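Local atomic coordinates of alpha-11 giardin (Giardia intestinalis, PDB entry 2II2), a protein that binds calcium and, as an annexin, probably associates with phospholipid membranes and helps to maintain the attachment cytoskeleton of the parasite. Residues 115-118 and 122-125; 154-159 and 194-199. All coordinates share one frame; numbering follows the deposited sequence.

Contact 1: 115-118 and 122-125; sequences AYKE and NDLL
Y116 and L124 form the apolar half of this contact. L124 CD1 stands over the middle of one face of the Y116 ring, 3.7 Å from its centroid and only 4° off its normal, a CH-pi contact with the methyl group almost directly above the ring. L124 CB adds a second touch, 3.8 Å from Y116 CD2. Because Y116 CG lies anti to the backbone N (chi1 -176°), the ring reaches across to the start of the next helix, where its hydroxyl hydrogen-bonds D127. Backbone polarity is met at the rim of the same ring: the carbonyl O of N122 lies near the ring plane, 3.3 Å from Y116 CD2, and receives a CA-H...O contact from K117 CA, also at 3.3 Å. On the exposed side the interaction becomes ionic. K117, bent at chi2 and chi4, runs alongside D123, and its NZ forms a salt bridge with D123 OD1 at 2.7 Å, approaching 37° out of the carboxylate plane. D123 takes the N-cap position of helix 124-131, yet its carboxylate is used by the lysine and makes no capping bond. With an apolar tyrosine-leucine contact on the buried side and a salt bridge on the exposed side, the arrangement illustrates a helix-turn-helix connection, joining helices 106-120 and 124-131 in the all-helical annexin fold.

Contact 2: 154-159 and 194-199; sequences GSVASD and NHRFEV
R196 reaches from helix 187-201 to the first turn of helix 156-169, where it meets A157 and V156. The close part is small and centres on A157: R196 NE lies 3.3 Å from A157 CB and equally near A157 CA, while R196 NH2 comes within 3.6 Å of the same methyl group. The guanidinium approaches this alanine obliquely. A bend at chi3 (93°) turns the end of the arginine away from the line of its aliphatic part and brings NE against A157. V156 crosses that aliphatic part at about a right angle, but the modelled spacing there is too short to be trusted in detail; V156 itself also packs on E192 and I193 of helix 187-201. The outer side is looser. A157 and R196 are both exposed, the two segments bury just 140 Å² between them, and the contact is one of van der Waals touch without a polar bond between the segments. R196 also reaches A160, one turn further along helix 156-169. On the inward side, F197 packs against L163 and I168 of helix 156-169 and against V205 and A208 of helix 205-212, so the surface arginine lies at the margin of a hydrophobic junction among these three helices.

Overall arrangement
The two contacts follow one another along the chain, contact 1 closing before contact 2 opens, and they share no helix. Their centres are 36 Å apart and their nearest atoms about 23 Å, so neither touches the other. Contact 1 links helices adjacent in sequence, 106-120 and 124-131, across a short turn; contact 2 brings together helices 156-169 and 187-201, with helix 175-184 between them in sequence. Together they illustrate how an all-helical annexin is assembled from both local helix-turn-helix connections and longer-range helix packing. Both lie away from the calcium-binding residues I60 and E66, and thus belong to the helical framework rather than to that metal site.

Contact 1: 115-118 and 122-125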
loop_
_atom_site.group_PDB
_atom_site.type_symbol
_atom_site.label_atom_id
_atom_site.label_comp_id
_atom_site.label_asym_id
_atom_site.label_seq_id
_atom_site.Cartn_x
_atom_site.Cartn_y
_atom_site.Cartn_z
ATOM N N ALA A 115 0.035 -13.309 11.956
ATOM C CA ALA A 115 -0.336 -14.062 10.769
ATOM C C ALA A 115 0.876 -14.517 9.990
ATOM O O ALA A 115 0.878 -15.621 9.416
ATOM C CB ALA A 115 -1.238 -13.250 9.873
ATOM N N TYR A 116 1.889 -13.653 9.924
ATOM C CA TYR A 116 3.098 -13.977 9.204
ATOM C C TYR A 116 3.832 -15.149 9.864
ATOM O O TYR A 116 4.317 -16.041 9.166
ATOM C CB TYR A 116 3.989 -12.744 9.099
ATOM C CG TYR A 116 5.225 -12.948 8.285
ATOM C CD1 TYR A 116 5.256 -12.617 6.920
ATOM C CD2 TYR A 116 6.380 -13.457 8.876
ATOM C CE1 TYR A 116 6.411 -12.807 6.167
ATOM C CE2 TYR A 116 7.526 -13.648 8.136
ATOM C CZ TYR A 116 7.551 -13.313 6.789
ATOM O OH TYR A 116 8.696 -13.466 6.043
ATOM N N LYS A 117 3.925 -15.115 11.192
ATOM C CA LYS A 117 4.534 -16.207 11.965
ATOM C C LYS A 117 3.741 -17.508 11.795
ATOM O O LYS A 117 4.331 -18.561 11.611
ATOM C CB LYS A 117 4.626 -15.818 13.453
ATOM C CG LYS A 117 5.141 -16.902 14.416
ATOM C CD LYS A 117 6.481 -17.472 14.023
ATOM C CE LYS A 117 7.046 -18.348 15.153
ATOM N NZ LYS A 117 7.762 -17.574 16.207
ATOM N N GLU A 118 2.415 -17.422 11.842
ATOM C CA GLU A 118 1.576 -18.616 11.673
ATOM C C GLU A 118 1.763 -19.199 10.271
ATOM O O GLU A 118 1.822 -20.418 10.104
ATOM C CB GLU A 118 0.105 -18.293 11.950
ATOM C CG GLU A 118 -0.872 -19.463 11.762
ATOM C CD GLU A 118 -0.668 -20.601 12.760
ATOM O OE1 GLU A 118 -0.240 -20.337 13.910
ATOM O OE2 GLU A 118 -0.951 -21.769 12.393
ATOM N N ASN A 122 8.235 -18.287 10.695
ATOM C CA ASN A 122 9.267 -17.333 11.083
ATOM C C ASN A 122 8.658 -16.034 11.571
ATOM O O ASN A 122 7.630 -15.604 11.054
ATOM C CB ASN A 122 10.163 -17.006 9.894
ATOM C CG ASN A 122 10.935 -18.206 9.396
ATOM O OD1 ASN A 122 10.742 -19.333 9.864
ATOM N ND2 ASN A 122 11.791 -17.978 8.425
ATOM N N ASP A 123 9.312 -15.395 12.539
ATOM C CA ASP A 123 8.968 -14.041 12.950
ATOM C C ASP A 123 9.306 -13.070 11.830
ATOM O O ASP A 123 10.390 -13.120 11.258
ATOM C CB ASP A 123 9.758 -13.632 14.207
ATOM C CG ASP A 123 9.411 -14.472 15.429
ATOM O OD1 ASP A 123 8.279 -14.982 15.519
ATOM O OD2 ASP A 123 10.286 -14.603 16.322
ATOM N N LEU A 124 8.375 -12.174 11.538
ATOM C CA LEU A 124 8.591 -11.124 10.553
ATOM C C LEU A 124 9.866 -10.327 10.813
ATOM O O LEU A 124 10.686 -10.137 9.906
ATOM C CB LEU A 124 7.366 -10.192 10.560
ATOM C CG LEU A 124 7.454 -9.081 9.500
ATOM C CD1 LEU A 124 7.518 -9.639 8.112
ATOM C CD2 LEU A 124 6.244 -8.144 9.603
ATOM N N LEU A 125 10.045 -9.873 12.053
ATOM C CA LEU A 125 11.237 -9.090 12.388
ATOM C C LEU A 125 12.514 -9.883 12.146
ATOM O O LEU A 125 13.489 -9.329 11.661
ATOM C CB LEU A 125 11.188 -8.579 13.832
ATOM C CG LEU A 125 12.376 -7.725 14.294
ATOM C CD1 LEU A 125 12.612 -6.509 13.423
ATOM C CD2 LEU A 125 12.173 -7.320 15.759
#

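Contact 2: 154-159 and 194-199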
loop_
_atom_site.group_PDB
_atom_site.type_symbol
_atom_site.label_atom_id
_atom_site.label_comp_id
_atom_site.label_asym_id
_atom_site.label_seq_id
_atom_site.Cartn_x
_atom_site.Cartn_y
_atom_site.Cartn_z
ATOM N N GLY A 154 8.033 16.491 22.823
ATOM C CA GLY A 154 8.024 17.871 23.326
ATOM C C GLY A 154 9.153 18.711 22.756
ATOM O O GLY A 154 9.652 19.621 23.402
ATOM N N SER A 155 9.582 18.386 21.536
ATOM C CA SER A 155 10.696 19.097 20.906
ATOM C C SER A 155 10.371 19.440 19.446
ATOM O O SER A 155 11.158 19.147 18.533
ATOM C CB SER A 155 11.996 18.270 21.004
ATOM O OG SER A 155 11.859 17.002 20.389
ATOM N N VAL A 156 9.236 20.087 19.212
ATOM C CA VAL A 156 8.695 20.251 17.864
ATOM C C VAL A 156 9.644 21.121 17.043
ATOM O O VAL A 156 9.990 20.764 15.903
ATOM C CB VAL A 156 7.255 20.821 17.854
ATOM C CG1 VAL A 156 6.882 21.367 16.486
ATOM C CG2 VAL A 156 6.242 19.777 18.352
ATOM N N ALA A 157 10.116 22.230 17.627
ATOM C CA ALA A 157 11.006 23.145 16.874
ATOM C C ALA A 157 12.304 22.468 16.478
ATOM O O ALA A 157 12.769 22.559 15.314
ATOM C CB ALA A 157 11.284 24.421 17.654
ATOM N N SER A 158 12.915 21.802 17.456
ATOM C CA SER A 158 14.181 21.153 17.168
ATOM C C SER A 158 14.015 19.978 16.198
ATOM O O SER A 158 14.899 19.736 15.373
ATOM C CB SER A 158 14.941 20.749 18.426
ATOM O OG SER A 158 14.219 19.871 19.251
ATOM N N ASP A 159 12.884 19.277 16.251
ATOM C CA ASP A 159 12.642 18.184 15.327
ATOM C C ASP A 159 12.497 18.694 13.893
ATOM O O ASP A 159 12.992 18.075 12.949
ATOM C CB ASP A 159 11.380 17.441 15.742
ATOM C CG ASP A 159 11.553 16.587 16.988
ATOM O OD1 ASP A 159 12.690 16.427 17.480
ATOM O OD2 ASP A 159 10.506 16.094 17.473
ATOM N N ASN A 194 5.639 19.293 10.944
ATOM C CA ASN A 194 5.444 19.535 9.541
ATOM C C ASN A 194 5.224 21.016 9.236
ATOM O O ASN A 194 5.855 21.577 8.325
ATOM C CB ASN A 194 4.277 18.682 9.048
ATOM C CG ASN A 194 4.011 18.854 7.593
ATOM O OD1 ASN A 194 4.854 18.499 6.751
ATOM N ND2 ASN A 194 2.831 19.372 7.256
ATOM N N HIS A 195 4.345 21.652 9.992
ATOM C CA HIS A 195 4.110 23.062 9.777
ATOM C C HIS A 195 5.368 23.876 10.014
ATOM O O HIS A 195 5.697 24.772 9.221
ATOM C CB HIS A 195 2.994 23.534 10.702
ATOM C CG HIS A 195 2.808 25.023 10.707
ATOM N ND1 HIS A 195 2.467 25.722 9.571
ATOM C CD2 HIS A 195 2.912 25.937 11.698
ATOM C CE1 HIS A 195 2.360 27.006 9.862
ATOM N NE2 HIS A 195 2.629 27.165 11.146
ATOM N N ARG A 196 6.091 23.566 11.092
ATOM C CA ARG A 196 7.311 24.332 11.398
ATOM C C ARG A 196 8.337 24.155 10.280
ATOM O O ARG A 196 9.036 25.124 9.922
ATOM C CB ARG A 196 7.883 23.888 12.747
ATOM C CG ARG A 196 7.076 24.314 13.998
ATOM C CD ARG A 196 7.835 24.037 15.280
ATOM N NE ARG A 196 8.628 25.172 15.765
ATOM C CZ ARG A 196 8.183 26.120 16.589
ATOM N NH1 ARG A 196 6.930 26.095 17.028
ATOM N NH2 ARG A 196 8.989 27.106 16.968
ATOM N N PHE A 197 8.434 22.938 9.727
ATOM C CA PHE A 197 9.375 22.708 8.634
ATOM C C PHE A 197 9.016 23.600 7.452
ATOM O O PHE A 197 9.881 24.183 6.821
ATOM C CB PHE A 197 9.335 21.240 8.219
ATOM C CG PHE A 197 10.282 20.901 7.090
ATOM C CD1 PHE A 197 11.534 20.373 7.363
ATOM C CD2 PHE A 197 9.917 21.088 5.771
ATOM C CE1 PHE A 197 12.398 20.039 6.360
ATOM C CE2 PHE A 197 10.775 20.739 4.719
ATOM C CZ PHE A 197 12.023 20.214 5.022
ATOM N N GLU A 198 7.737 23.692 7.127
ATOM C CA GLU A 198 7.293 24.500 5.979
ATOM C C GLU A 198 7.633 25.969 6.215
ATOM O O GLU A 198 8.082 26.663 5.307
ATOM C CB GLU A 198 5.802 24.301 5.724
ATOM C CG GLU A 198 5.515 22.924 5.133
ATOM C CD GLU A 198 4.102 22.751 4.638
ATOM O OE1 GLU A 198 3.242 23.609 4.929
ATOM O OE2 GLU A 198 3.867 21.733 3.957
ATOM N N VAL A 199 7.460 26.442 7.445
ATOM C CA VAL A 199 7.761 27.823 7.771
ATOM C C VAL A 199 9.273 28.064 7.681
ATOM O O VAL A 199 9.723 29.055 7.111
ATOM C CB VAL A 199 7.228 28.202 9.174
ATOM C CG1 VAL A 199 7.715 29.599 9.604
ATOM C CG2 VAL A 199 5.700 28.149 9.207
#